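Local coordinates for protein Bse634I restriction endonuclease (Geobacillus stearothermophilus, PDB 1KNV) that cuts double-stranded DNA as a type II restriction endonuclease, a hydrolysis that probably depends on bound metal ions, at residues I115-T120 with K185-S190; Q86-R91 with L162-L167; L147-Q152 with K285-I290; T6-V11 with E51-D56. One frame throughout, in Å; residues are numbered along the deposited sequence.

Contact 1. Residues I115-T120 with K185-S190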
loop_
_atom_site.group_PDB
_atom_site.type_symbol
_atom_site.label_atom_id
_atom_site.label_comp_id
_atom_site.label_asym_id
_atom_site.label_seq_id
_atom_site.Cartn_x
_atom_site.Cartn_y
_atom_site.Cartn_z
ATOM N N ILE B 115 9.933 -20.791 15.565
ATOM C CA ILE B 115 9.582 -21.985 14.796
ATOM C C ILE B 115 9.799 -21.709 13.312
ATOM O O ILE B 115 9.881 -22.625 12.499
ATOM C CB ILE B 115 8.107 -22.442 15.014
ATOM C CG1 ILE B 115 7.126 -21.434 14.412
ATOM C CG2 ILE B 115 7.838 -22.628 16.506
ATOM C CD1 ILE B 115 5.700 -21.972 14.342
ATOM N N PHE B 116 9.903 -20.431 12.971
ATOM C CA PHE B 116 10.119 -20.020 11.595
ATOM C C PHE B 116 11.508 -20.379 11.092
ATOM O O PHE B 116 12.462 -20.426 11.869
ATOM C CB PHE B 116 9.929 -18.512 11.480
ATOM C CG PHE B 116 8.498 -18.079 11.508
ATOM C CD1 PHE B 116 8.157 -16.807 11.972
ATOM C CD2 PHE B 116 7.497 -18.918 11.026
ATOM C CE1 PHE B 116 6.832 -16.369 11.952
ATOM C CE2 PHE B 116 6.177 -18.502 10.998
ATOM C CZ PHE B 116 5.840 -17.218 11.464
ATOM N N ASP B 117 11.619 -20.631 9.789
ATOM C CA ASP B 117 12.910 -20.945 9.205
ATOM C C ASP B 117 13.787 -19.697 9.215
ATOM O O ASP B 117 13.328 -18.580 9.490
ATOM C CB ASP B 117 12.755 -21.511 7.777
ATOM C CG ASP B 117 11.936 -20.616 6.846
ATOM O OD1 ASP B 117 11.436 -21.141 5.830
ATOM O OD2 ASP B 117 11.794 -19.403 7.088
ATOM N N ASN B 118 15.060 -19.884 8.926
ATOM C CA ASN B 118 15.998 -18.778 8.925
ATOM C C ASN B 118 15.626 -17.614 7.995
ATOM O O ASN B 118 15.721 -16.448 8.379
ATOM C CB ASN B 118 17.386 -19.310 8.571
ATOM C CG ASN B 118 18.415 -18.222 8.509
ATOM O OD1 ASN B 118 18.691 -17.544 9.508
ATOM N ND2 ASN B 118 18.992 -18.033 7.325
ATOM N N GLU B 119 15.213 -17.928 6.774
ATOM C CA GLU B 119 14.858 -16.900 5.805
ATOM C C GLU B 119 13.791 -15.947 6.340
ATOM O O GLU B 119 13.905 -14.730 6.196
ATOM C CB GLU B 119 14.382 -17.563 4.510
ATOM C CG GLU B 119 13.805 -16.618 3.477
ATOM C CD GLU B 119 13.392 -17.337 2.202
ATOM O OE1 GLU B 119 12.874 -18.474 2.280
ATOM O OE2 GLU B 119 13.567 -16.759 1.113
ATOM N N THR B 120 12.758 -16.508 6.959
ATOM C CA THR B 120 11.677 -15.714 7.520
ATOM C C THR B 120 12.121 -14.889 8.734
ATOM O O THR B 120 11.791 -13.710 8.830
ATOM C CB THR B 120 10.502 -16.619 7.914
ATOM O OG1 THR B 120 9.992 -17.266 6.736
ATOM C CG2 THR B 120 9.403 -15.801 8.590
ATOM N N LYS B 185 12.062 -24.797 11.645
ATOM C CA LYS B 185 11.662 -25.614 10.501
ATOM C C LYS B 185 10.403 -25.192 9.749
ATOM O O LYS B 185 10.123 -25.716 8.675
ATOM C CB LYS B 185 11.417 -27.053 10.962
ATOM C CG LYS B 185 12.594 -27.803 11.570
ATOM C CD LYS B 185 12.082 -29.115 12.173
ATOM C CE LYS B 185 13.199 -30.109 12.427
ATOM N NZ LYS B 185 14.284 -29.523 13.257
ATOM N N CYS B 186 9.654 -24.248 10.303
ATOM C CA CYS B 186 8.413 -23.822 9.675
ATOM C C CYS B 186 8.500 -22.733 8.628
ATOM O O CYS B 186 9.067 -21.675 8.867
ATOM C CB CYS B 186 7.425 -23.386 10.746
ATOM S SG CYS B 186 7.036 -24.694 11.871
ATOM N N LYS B 187 7.913 -23.005 7.467
ATOM C CA LYS B 187 7.874 -22.033 6.390
ATOM C C LYS B 187 6.844 -21.045 6.920
ATOM O O LYS B 187 5.849 -21.445 7.525
ATOM C CB LYS B 187 7.368 -22.678 5.096
ATOM C CG LYS B 187 8.366 -23.605 4.407
ATOM C CD LYS B 187 7.721 -24.328 3.227
ATOM C CE LYS B 187 6.989 -23.348 2.298
ATOM N NZ LYS B 187 6.482 -23.990 1.036
ATOM N N TRP B 188 7.086 -19.762 6.706
ATOM C CA TRP B 188 6.189 -18.734 7.206
ATOM C C TRP B 188 4.720 -18.951 6.864
ATOM O O TRP B 188 3.855 -18.705 7.703
ATOM C CB TRP B 188 6.628 -17.362 6.697
ATOM C CG TRP B 188 6.254 -17.111 5.291
ATOM C CD1 TRP B 188 6.894 -17.560 4.175
ATOM C CD2 TRP B 188 5.120 -16.363 4.834
ATOM N NE1 TRP B 188 6.224 -17.135 3.044
ATOM C CE2 TRP B 188 5.131 -16.401 3.427
ATOM C CE3 TRP B 188 4.089 -15.670 5.483
ATOM C CZ2 TRP B 188 4.160 -15.765 2.659
ATOM C CZ3 TRP B 188 3.130 -15.041 4.720
ATOM C CH2 TRP B 188 3.169 -15.093 3.328
ATOM N N ASP B 189 4.431 -19.399 5.641
ATOM C CA ASP B 189 3.038 -19.604 5.247
ATOM C C ASP B 189 2.486 -20.967 5.659
ATOM O O ASP B 189 1.432 -21.394 5.185
ATOM C CB ASP B 189 2.866 -19.397 3.744
ATOM C CG ASP B 189 3.717 -20.332 2.919
ATOM O OD1 ASP B 189 3.398 -20.476 1.726
ATOM O OD2 ASP B 189 4.694 -20.912 3.443
ATOM N N SER B 190 3.188 -21.630 6.571
ATOM C CA SER B 190 2.748 -22.936 7.040
ATOM C C SER B 190 1.812 -22.826 8.250
ATOM O O SER B 190 1.150 -23.777 8.599
ATOM C CB SER B 190 3.947 -23.826 7.394
ATOM O OG SER B 190 4.567 -24.320 6.215
HETATM O O HOH W 1 9.661 -19.444 4.627
#
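Thr-120 and Trp-188 present their side chains to each other at about a right angle. The methyl CG2 of Thr-120 sits 3.7 Å from CB of Trp-188, and OG1 of Thr-120 comes within 3.4 Å of the same carbon. CG of Trp-188 lies between its own backbone N and carbonyl carbon (chi1 77°), and the indole leads away from 115-120 to stack on Tyr-227 of helix 203-227. Phe-116 meets the backbone of the same residue: its CE2 is 3.8 Å from CA of Trp-188, while the carbonyl O of Cys-186 lies at the edge of the phenyl ring, near its plane. The two backbones are joined by a single beta bridge, Phe-116 with Cys-186, made by Cys-186 N to Ile-115 O (2.7 Å) and Asp-117 N to Cys-186 O (2.9 Å). The chain then turns into helix 118-131, with Asp-117 as its N-cap. OD2 of Asp-117 takes two donors, Thr-120 N at 3.1 Å and Thr-120 OG1 at 2.8 Å, the hydroxyl arriving on the syn side, 19° out of the carboxylate plane. That same hydroxyl is hydrogen-bonded to Tyr-227 OH. Two bonds on OD2 and a water on OD1 of Asp-117, 2.7 Å away, probably restrain the carboxylate's rotation; the water in turn receives a weak bond from the backbone N of Trp-188.

Contact 2. Residues Q86-R91 with L162-L167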
loop_
_atom_site.group_PDB
_atom_site.type_symbol
_atom_site.label_atom_id
_atom_site.label_comp_id
_atom_site.label_asym_id
_atom_site.label_seq_id
_atom_site.Cartn_x
_atom_site.Cartn_y
_atom_site.Cartn_z
ATOM N N GLN B 86 -5.976 -32.936 24.177
ATOM C CA GLN B 86 -7.120 -33.043 23.299
ATOM C C GLN B 86 -6.663 -32.768 21.874
ATOM O O GLN B 86 -6.968 -33.534 20.963
ATOM C CB GLN B 86 -8.214 -32.054 23.725
ATOM C CG GLN B 86 -9.569 -32.277 23.042
ATOM C CD GLN B 86 -10.262 -33.590 23.435
ATOM O OE1 GLN B 86 -11.241 -33.985 22.807
ATOM N NE2 GLN B 86 -9.759 -34.259 24.470
ATOM N N SER B 87 -5.914 -31.686 21.681
ATOM C CA SER B 87 -5.419 -31.323 20.347
ATOM C C SER B 87 -4.585 -32.427 19.730
ATOM O O SER B 87 -4.696 -32.702 18.533
ATOM C CB SER B 87 -4.582 -30.045 20.409
ATOM O OG SER B 87 -5.378 -28.955 20.824
ATOM N N TRP B 88 -3.741 -33.052 20.546
ATOM C CA TRP B 88 -2.884 -34.133 20.074
ATOM C C TRP B 88 -3.741 -35.299 19.578
ATOM O O TRP B 88 -3.470 -35.854 18.515
ATOM C CB TRP B 88 -1.933 -34.587 21.191
ATOM C CG TRP B 88 -1.123 -35.813 20.868
ATOM C CD1 TRP B 88 -1.594 -37.083 20.664
ATOM C CD2 TRP B 88 0.297 -35.891 20.739
ATOM N NE1 TRP B 88 -0.555 -37.945 20.416
ATOM C CE2 TRP B 88 0.615 -37.242 20.455
ATOM C CE3 TRP B 88 1.330 -34.954 20.833
ATOM C CZ2 TRP B 88 1.931 -37.674 20.269
ATOM C CZ3 TRP B 88 2.638 -35.387 20.648
ATOM C CH2 TRP B 88 2.926 -36.736 20.368
ATOM N N ASN B 89 -4.777 -35.665 20.333
ATOM C CA ASN B 89 -5.643 -36.766 19.919
ATOM C C ASN B 89 -6.566 -36.374 18.758
ATOM O O ASN B 89 -7.008 -37.230 17.989
ATOM C CB ASN B 89 -6.480 -37.272 21.101
ATOM C CG ASN B 89 -5.647 -38.020 22.136
ATOM O OD1 ASN B 89 -4.650 -38.660 21.803
ATOM N ND2 ASN B 89 -6.069 -37.958 23.396
ATOM N N TYR B 90 -6.854 -35.079 18.631
ATOM C CA TYR B 90 -7.707 -34.575 17.557
ATOM C C TYR B 90 -7.103 -34.813 16.178
ATOM O O TYR B 90 -7.782 -35.308 15.279
ATOM C CB TYR B 90 -7.970 -33.073 17.726
ATOM C CG TYR B 90 -8.671 -32.424 16.540
ATOM C CD1 TYR B 90 -10.058 -32.331 16.477
ATOM C CD2 TYR B 90 -7.938 -31.914 15.475
ATOM C CE1 TYR B 90 -10.695 -31.744 15.376
ATOM C CE2 TYR B 90 -8.563 -31.332 14.376
ATOM C CZ TYR B 90 -9.936 -31.250 14.333
ATOM O OH TYR B 90 -10.529 -30.682 13.229
ATOM N N ARG B 91 -5.837 -34.450 15.994
ATOM C CA ARG B 91 -5.241 -34.642 14.680
ATOM C C ARG B 91 -5.086 -36.119 14.380
ATOM O O ARG B 91 -5.023 -36.523 13.214
ATOM C CB ARG B 91 -3.892 -33.928 14.554
ATOM C CG ARG B 91 -2.801 -34.427 15.455
ATOM C CD ARG B 91 -1.433 -33.949 14.955
ATOM N NE ARG B 91 -1.030 -34.582 13.692
ATOM C CZ ARG B 91 -0.628 -35.847 13.573
ATOM N NH1 ARG B 91 -0.572 -36.640 14.634
ATOM N NH2 ARG B 91 -0.266 -36.320 12.389
ATOM N N LEU B 162 0.390 -41.601 17.504
ATOM C CA LEU B 162 -0.032 -42.553 18.527
ATOM C C LEU B 162 -0.891 -41.754 19.501
ATOM O O LEU B 162 -0.425 -40.771 20.093
ATOM C CB LEU B 162 1.174 -43.132 19.266
ATOM C CG LEU B 162 2.199 -43.885 18.415
ATOM C CD1 LEU B 162 3.404 -44.211 19.289
ATOM C CD2 LEU B 162 1.581 -45.156 17.814
ATOM N N PRO B 163 -2.162 -42.151 19.673
ATOM C CA PRO B 163 -2.986 -41.377 20.603
ATOM C C PRO B 163 -2.571 -41.504 22.065
ATOM O O PRO B 163 -1.758 -42.352 22.429
ATOM C CB PRO B 163 -4.412 -41.871 20.317
ATOM C CG PRO B 163 -4.233 -43.258 19.799
ATOM C CD PRO B 163 -2.942 -43.203 18.990
ATOM N N ILE B 164 -3.104 -40.614 22.893
ATOM C CA ILE B 164 -2.816 -40.623 24.320
ATOM C C ILE B 164 -4.090 -41.104 25.014
ATOM O O ILE B 164 -5.112 -40.417 25.016
ATOM C CB ILE B 164 -2.420 -39.208 24.814
ATOM C CG1 ILE B 164 -1.072 -38.811 24.202
ATOM C CG2 ILE B 164 -2.344 -39.171 26.331
ATOM C CD1 ILE B 164 -0.682 -37.361 24.445
ATOM N N ASN B 165 -4.019 -42.297 25.587
ATOM C CA ASN B 165 -5.159 -42.906 26.257
ATOM C C ASN B 165 -5.155 -42.734 27.757
ATOM O O ASN B 165 -6.138 -43.050 28.424
ATOM C CB ASN B 165 -5.192 -44.385 25.929
ATOM C CG ASN B 165 -5.351 -44.629 24.460
ATOM O OD1 ASN B 165 -4.954 -45.674 23.944
ATOM N ND2 ASN B 165 -5.947 -43.664 23.766
ATOM N N LYS B 166 -4.040 -42.251 28.286
ATOM C CA LYS B 166 -3.903 -42.028 29.713
ATOM C C LYS B 166 -2.723 -41.105 29.912
ATOM O O LYS B 166 -1.781 -41.116 29.121
ATOM C CB LYS B 166 -3.703 -43.363 30.438
ATOM C CG LYS B 166 -2.690 -44.291 29.781
ATOM C CD LYS B 166 -1.267 -44.001 30.240
ATOM C CE LYS B 166 -1.041 -44.439 31.692
ATOM N NZ LYS B 166 -1.096 -45.921 31.865
ATOM N N LEU B 167 -2.777 -40.299 30.966
ATOM C CA LEU B 167 -1.716 -39.341 31.241
ATOM C C LEU B 167 -0.533 -39.911 32.004
ATOM O O LEU B 167 -0.693 -40.628 32.997
ATOM C CB LEU B 167 -2.291 -38.145 31.999
ATOM C CG LEU B 167 -3.474 -37.455 31.321
ATOM C CD1 LEU B 167 -3.850 -36.221 32.113
ATOM C CD2 LEU B 167 -3.116 -37.094 29.879
#
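Leu-162 meets Trp-88 through its carbonyl: O accepts from the indole NE1 at 2.8 Å in a nearly straight bond (167°), and it lies in the ring plane, at the indole's edge. Pro-163 follows with CB 3.5 Å from OD1 of Asn-89. At Ile-164 the side-chain amide of Asn-89 pairs with both backbone polar atoms of one residue, OD1 receiving Ile-164 N at 2.7 Å on a lone pair and ND2 giving to Ile-164 O at 3.1 Å. The side chain of Ile-164 crosses the indole at about a right angle, its CD1 standing 3.9 Å from the centroid of the five-membered ring in a CH-pi contact. An alanine in place of Trp-88 would probably leave Leu-162 O without its N-H partner and open a gap under CD1 of Ile-164. The loop 162-167, between strand 147-151 and helix 169-176, is thus fastened to helix 68-93, with Trp-88 also packing on Val-174 and Ile-164 on Asn-171, both of helix 169-176.

Contact 3. Residues L147-Q152 with K285-I290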
loop_
_atom_site.group_PDB
_atom_site.type_symbol
_atom_site.label_atom_id
_atom_site.label_comp_id
_atom_site.label_asym_id
_atom_site.label_seq_id
_atom_site.Cartn_x
_atom_site.Cartn_y
_atom_site.Cartn_z
ATOM N N LEU B 147 -2.323 -21.391 21.228
ATOM C CA LEU B 147 -2.430 -22.567 20.386
ATOM C C LEU B 147 -2.113 -22.211 18.936
ATOM O O LEU B 147 -2.588 -21.200 18.407
ATOM C CB LEU B 147 -3.857 -23.084 20.490
ATOM C CG LEU B 147 -4.335 -24.384 19.885
ATOM C CD1 LEU B 147 -3.498 -25.453 20.517
ATOM C CD2 LEU B 147 -5.829 -24.588 20.145
ATOM N N LEU B 148 -1.274 -23.026 18.303
ATOM C CA LEU B 148 -0.895 -22.835 16.903
ATOM C C LEU B 148 -1.325 -24.005 16.006
ATOM O O LEU B 148 -1.116 -25.171 16.359
ATOM C CB LEU B 148 0.615 -22.736 16.747
ATOM C CG LEU B 148 1.402 -21.529 17.167
ATOM C CD1 LEU B 148 2.840 -21.701 16.677
ATOM C CD2 LEU B 148 0.732 -20.331 16.562
ATOM N N ILE B 149 -1.930 -23.699 14.870
ATOM C CA ILE B 149 -2.316 -24.730 13.921
ATOM C C ILE B 149 -1.364 -24.542 12.752
ATOM O O ILE B 149 -1.330 -23.478 12.133
ATOM C CB ILE B 149 -3.785 -24.582 13.484
ATOM C CG1 ILE B 149 -4.740 -24.910 14.661
ATOM C CG2 ILE B 149 -4.068 -25.559 12.343
ATOM C CD1 ILE B 149 -4.613 -23.996 15.854
ATOM N N ILE B 150 -0.523 -25.541 12.552
ATOM C CA ILE B 150 0.497 -25.521 11.513
ATOM C C ILE B 150 0.232 -26.599 10.473
ATOM O O ILE B 150 -0.267 -27.671 10.800
ATOM C CB ILE B 150 1.892 -25.789 12.130
ATOM C CG1 ILE B 150 2.271 -24.643 13.067
ATOM C CG2 ILE B 150 2.932 -25.981 11.055
ATOM C CD1 ILE B 150 3.405 -24.966 13.964
ATOM N N ARG B 151 0.511 -26.300 9.218
ATOM C CA ARG B 151 0.304 -27.278 8.168
ATOM C C ARG B 151 1.564 -27.385 7.312
ATOM O O ARG B 151 1.865 -26.502 6.509
ATOM C CB ARG B 151 -0.885 -26.898 7.281
ATOM C CG ARG B 151 -1.239 -27.994 6.289
ATOM C CD ARG B 151 -2.248 -27.521 5.284
ATOM N NE ARG B 151 -2.606 -28.610 4.389
ATOM C CZ ARG B 151 -3.587 -28.530 3.509
ATOM N NH1 ARG B 151 -4.307 -27.404 3.404
ATOM N NH2 ARG B 151 -3.868 -29.577 2.744
ATOM N N GLN B 152 2.313 -28.464 7.510
ATOM C CA GLN B 152 3.547 -28.706 6.771
ATOM C C GLN B 152 3.860 -30.193 6.930
ATOM O O GLN B 152 4.409 -30.622 7.942
ATOM C CB GLN B 152 4.682 -27.837 7.338
ATOM C CG GLN B 152 5.934 -27.794 6.464
ATOM C CD GLN B 152 6.957 -26.790 6.961
ATOM O OE1 GLN B 152 8.111 -27.131 7.219
ATOM N NE2 GLN B 152 6.536 -25.546 7.099
ATOM N N LYS B 285 -14.745 -29.309 18.121
ATOM C CA LYS B 285 -15.604 -28.493 17.267
ATOM C C LYS B 285 -14.880 -27.215 16.838
ATOM O O LYS B 285 -14.955 -26.806 15.685
ATOM C CB LYS B 285 -16.906 -28.146 17.994
ATOM C CG LYS B 285 -17.826 -29.337 18.264
ATOM C CD LYS B 285 -19.114 -28.858 18.928
ATOM C CE LYS B 285 -20.099 -29.984 19.180
ATOM N NZ LYS B 285 -21.316 -29.466 19.873
ATOM N N MET B 286 -14.178 -26.590 17.774
ATOM C CA MET B 286 -13.428 -25.380 17.475
ATOM C C MET B 286 -12.372 -25.667 16.417
ATOM O O MET B 286 -12.248 -24.941 15.443
ATOM C CB MET B 286 -12.731 -24.863 18.729
ATOM C CG MET B 286 -11.663 -23.833 18.423
ATOM S SD MET B 286 -10.887 -23.227 19.889
ATOM C CE MET B 286 -9.850 -24.585 20.329
ATOM N N LEU B 287 -11.605 -26.733 16.624
ATOM C CA LEU B 287 -10.557 -27.098 15.690
ATOM C C LEU B 287 -11.134 -27.461 14.348
ATOM O O LEU B 287 -10.516 -27.214 13.320
ATOM C CB LEU B 287 -9.738 -28.258 16.246
ATOM C CG LEU B 287 -8.928 -27.870 17.482
ATOM C CD1 LEU B 287 -8.252 -29.098 18.086
ATOM C CD2 LEU B 287 -7.903 -26.797 17.077
ATOM N N ASP B 288 -12.319 -28.056 14.345
ATOM C CA ASP B 288 -12.945 -28.407 13.080
ATOM C C ASP B 288 -13.208 -27.153 12.277
ATOM O O ASP B 288 -12.955 -27.123 11.078
ATOM C CB ASP B 288 -14.270 -29.137 13.291
ATOM C CG ASP B 288 -14.082 -30.613 13.590
ATOM O OD1 ASP B 288 -13.035 -31.177 13.190
ATOM O OD2 ASP B 288 -14.989 -31.212 14.209
ATOM N N GLN B 289 -13.714 -26.115 12.934
ATOM C CA GLN B 289 -14.015 -24.874 12.235
ATOM C C GLN B 289 -12.764 -24.156 11.784
ATOM O O GLN B 289 -12.768 -23.449 10.780
ATOM C CB GLN B 289 -14.830 -23.921 13.104
ATOM C CG GLN B 289 -15.263 -22.698 12.306
ATOM C CD GLN B 289 -15.980 -21.648 13.132
ATOM O OE1 GLN B 289 -16.923 -21.957 13.869
ATOM N NE2 GLN B 289 -15.548 -20.391 12.997
ATOM N N ILE B 290 -11.691 -24.342 12.540
ATOM C CA ILE B 290 -10.426 -23.704 12.230
ATOM C C ILE B 290 -9.688 -24.381 11.080
ATOM O O ILE B 290 -9.242 -23.706 10.165
ATOM C CB ILE B 290 -9.520 -23.672 13.471
ATOM C CG1 ILE B 290 -10.105 -22.725 14.509
ATOM C CG2 ILE B 290 -8.133 -23.235 13.093
ATOM C CD1 ILE B 290 -9.260 -22.594 15.743
#
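Ile-290 N to Met-286 O, at 3.0 Å, is the shortest polar bond within the two segments, an ordinary helical turn that sets both side chains on the face of helix 281-291 directed at strand 147-151. There they meet Ile-149 and Leu-147, whose side chains leave the strand on the side facing the helix, as alternation along a strand requires. The segment axes come no closer than 11.1 Å, at 43° to each other, so the interval is filled by side chains. Leu-147 and Met-286 reach for each other tip to tip, CD2 of Leu-147 lying 4.0 Å from CE of Met-286. The methionine chain is extended until chi3 (75°) bends CE round. Leu-287 touches both strand residues, its CD2 4.3 Å from CD2 of Leu-147 and 4.4 Å from CG1 of Ile-149. Ile-149 and Ile-290 cross at about a right angle, with CG1 of the former 4.1 Å from CG2 of the latter. This is a helix packed on the central mixed sheet, consistent with the PD-(D/E)XK nuclease fold. The calcium-binding residues Asp-146 and Leu-197 lie close by, about 5 Å by side chain from Leu-147 and Met-286 respectively, though no ion is bound here. Every pair joining the segments is carbon against carbon at van der Waals range, which implies cohesion from shape and exclusion of water, without directional bonds.

Contact 4. Residues T6-V11 with E51-D56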
loop_
_atom_site.group_PDB
_atom_site.type_symbol
_atom_site.label_atom_id
_atom_site.label_comp_id
_atom_site.label_asym_id
_atom_site.label_seq_id
_atom_site.Cartn_x
_atom_site.Cartn_y
_atom_site.Cartn_z
ATOM N N THR B 6 -2.605 -39.700 52.072
ATOM C CA THR B 6 -1.447 -39.204 52.816
ATOM C C THR B 6 -0.267 -39.663 51.989
ATOM O O THR B 6 0.886 -39.321 52.263
ATOM C CB THR B 6 -1.317 -39.843 54.209
ATOM O OG1 THR B 6 -1.029 -41.240 54.072
ATOM C CG2 THR B 6 -2.575 -39.625 54.997
ATOM N N ASN B 7 -0.592 -40.433 50.963
ATOM C CA ASN B 7 0.356 -40.990 50.017
ATOM C C ASN B 7 0.355 -40.328 48.626
ATOM O O ASN B 7 1.038 -40.799 47.712
ATOM C CB ASN B 7 0.047 -42.456 49.824
ATOM C CG ASN B 7 1.267 -43.256 49.569
ATOM O OD1 ASN B 7 2.098 -43.459 50.449
ATOM N ND2 ASN B 7 1.405 -43.733 48.343
ATOM N N SER B 8 -0.417 -39.267 48.429
ATOM C CA SER B 8 -0.429 -38.623 47.117
ATOM C C SER B 8 0.833 -37.794 46.942
ATOM O O SER B 8 1.471 -37.394 47.920
ATOM C CB SER B 8 -1.658 -37.723 46.932
ATOM O OG SER B 8 -1.591 -37.077 45.671
ATOM N N ASN B 9 1.202 -37.571 45.686
ATOM C CA ASN B 9 2.381 -36.783 45.344
ATOM C C ASN B 9 1.963 -35.501 44.633
ATOM O O ASN B 9 2.787 -34.810 44.032
ATOM C CB ASN B 9 3.310 -37.596 44.443
ATOM C CG ASN B 9 4.052 -38.670 45.200
ATOM O OD1 ASN B 9 4.425 -39.697 44.639
ATOM N ND2 ASN B 9 4.280 -38.433 46.487
ATOM N N CYS B 10 0.673 -35.189 44.710
ATOM C CA CYS B 10 0.133 -34.001 44.067
ATOM C C CYS B 10 0.390 -32.761 44.910
ATOM O O CYS B 10 -0.161 -31.694 44.645
ATOM C CB CYS B 10 -1.364 -34.169 43.825
ATOM S SG CYS B 10 -2.328 -34.269 45.321
ATOM N N VAL B 11 1.220 -32.928 45.936
ATOM C CA VAL B 11 1.620 -31.849 46.838
ATOM C C VAL B 11 2.999 -32.233 47.366
ATOM O O VAL B 11 3.300 -33.416 47.527
ATOM C CB VAL B 11 0.640 -31.663 48.033
ATOM C CG1 VAL B 11 -0.717 -31.203 47.531
ATOM C CG2 VAL B 11 0.508 -32.955 48.820
ATOM N N GLU B 51 -8.841 -30.178 41.572
ATOM C CA GLU B 51 -8.663 -29.257 42.687
ATOM C C GLU B 51 -9.029 -29.913 44.015
ATOM O O GLU B 51 -8.214 -29.965 44.945
ATOM C CB GLU B 51 -9.511 -28.000 42.491
ATOM C CG GLU B 51 -9.402 -27.034 43.660
ATOM C CD GLU B 51 -9.822 -25.625 43.307
ATOM O OE1 GLU B 51 -9.782 -24.763 44.208
ATOM O OE2 GLU B 51 -10.183 -25.377 42.135
ATOM N N ASN B 52 -10.261 -30.405 44.094
ATOM C CA ASN B 52 -10.742 -31.062 45.295
ATOM C C ASN B 52 -9.832 -32.222 45.656
ATOM O O ASN B 52 -9.567 -32.470 46.832
ATOM C CB ASN B 52 -12.161 -31.563 45.092
ATOM C CG ASN B 52 -13.114 -30.451 44.750
ATOM O OD1 ASN B 52 -12.981 -29.335 45.253
ATOM N ND2 ASN B 52 -14.093 -30.745 43.901
ATOM N N TYR B 53 -9.348 -32.934 44.648
ATOM C CA TYR B 53 -8.456 -34.044 44.916
ATOM C C TYR B 53 -7.238 -33.554 45.677
ATOM O O TYR B 53 -6.862 -34.122 46.696
ATOM C CB TYR B 53 -7.980 -34.684 43.631
ATOM C CG TYR B 53 -6.933 -35.740 43.876
ATOM C CD1 TYR B 53 -7.264 -36.953 44.479
ATOM C CD2 TYR B 53 -5.616 -35.541 43.480
ATOM C CE1 TYR B 53 -6.304 -37.945 44.673
ATOM C CE2 TYR B 53 -4.649 -36.524 43.668
ATOM C CZ TYR B 53 -5.000 -37.723 44.259
ATOM O OH TYR B 53 -4.050 -38.705 44.409
ATOM N N VAL B 54 -6.605 -32.507 45.165
ATOM C CA VAL B 54 -5.430 -31.955 45.828
ATOM C C VAL B 54 -5.830 -31.440 47.212
ATOM O O VAL B 54 -5.063 -31.541 48.170
ATOM C CB VAL B 54 -4.802 -30.808 44.992
ATOM C CG1 VAL B 54 -3.699 -30.115 45.782
ATOM C CG2 VAL B 54 -4.237 -31.373 43.692
ATOM N N LYS B 55 -7.037 -30.896 47.315
ATOM C CA LYS B 55 -7.513 -30.393 48.595
ATOM C C LYS B 55 -7.727 -31.532 49.600
ATOM O O LYS B 55 -7.495 -31.357 50.796
ATOM C CB LYS B 55 -8.801 -29.588 48.403
ATOM C CG LYS B 55 -8.575 -28.242 47.725
ATOM C CD LYS B 55 -9.865 -27.440 47.635
ATOM C CE LYS B 55 -9.611 -26.027 47.138
ATOM N NZ LYS B 55 -10.865 -25.225 47.074
ATOM N N ASP B 56 -8.163 -32.694 49.122
ATOM C CA ASP B 56 -8.355 -33.827 50.011
ATOM C C ASP B 56 -6.996 -34.334 50.461
ATOM O O ASP B 56 -6.819 -34.686 51.626
ATOM C CB ASP B 56 -9.118 -34.960 49.322
ATOM C CG ASP B 56 -10.571 -34.621 49.083
ATOM O OD1 ASP B 56 -11.093 -33.720 49.775
ATOM O OD2 ASP B 56 -11.194 -35.264 48.214
#
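Tyr-53 of helix 43-60 extends toward Ser-8 and Cys-10, in the loop that leads into strand 11-16. That loop fits an ST turn, Cys-10 N donating to Ser-8 OG at 3.1 Å, although Ser-8 OG and Cys-10 SG are modelled too close together, so the distances involving them are less sure. From CB of Tyr-53 the ring carbon CG lies anti to the backbone N (chi1 174°). Along the ring, CD2 and then CE2 meet Cys-10: CE2 is 4.0 Å from CB of Cys-10, and the sulfur sits obliquely to the ring, with SG 4.6 Å from its centroid and 51° off the normal. At the tip, OH of Tyr-53 lies 3.6 Å from CB of Ser-8 and is hydrogen-bonded to OE1 of Glu-32, an oxygen that also bonds Ser-8 OG. An alanine in place of Tyr-53 would probably leave Glu-32 with one hydroxyl partner fewer and open a gap beside Ser-8 and Cys-10. The next helix residue, Val-54, completes the join between loop and helix: its CG2 is 4.0 Å from CB of Cys-10, and its CG1 meets CG1 of Val-11 at 3.6 Å as the two valines slide past each other in opposite directions.

Contact 3 lies nearest the chain's centre, about 11 Å between centres, and is purely apolar, whereas contact 2, partly buried, is held mainly by hydrogen bonds to backbone groups. The two share a neighbourhood: Tyr-90 OH of helix 68-93 probably bonds Asp-288 OD1 of helix 281-291. Contact 1, although farther out, is mostly buried and combines a beta bridge with a helix cap. It joins contact 3 where Ser-190 O, just ahead of strand 191-198, probably accepts from Arg-151 N at the end of strand 147-151. Contact 4 stands apart, its centre about 34 Å from that of contact 3 and on the opposite side of the chain's centre, pairing small apolar contacts with a shared glutamate.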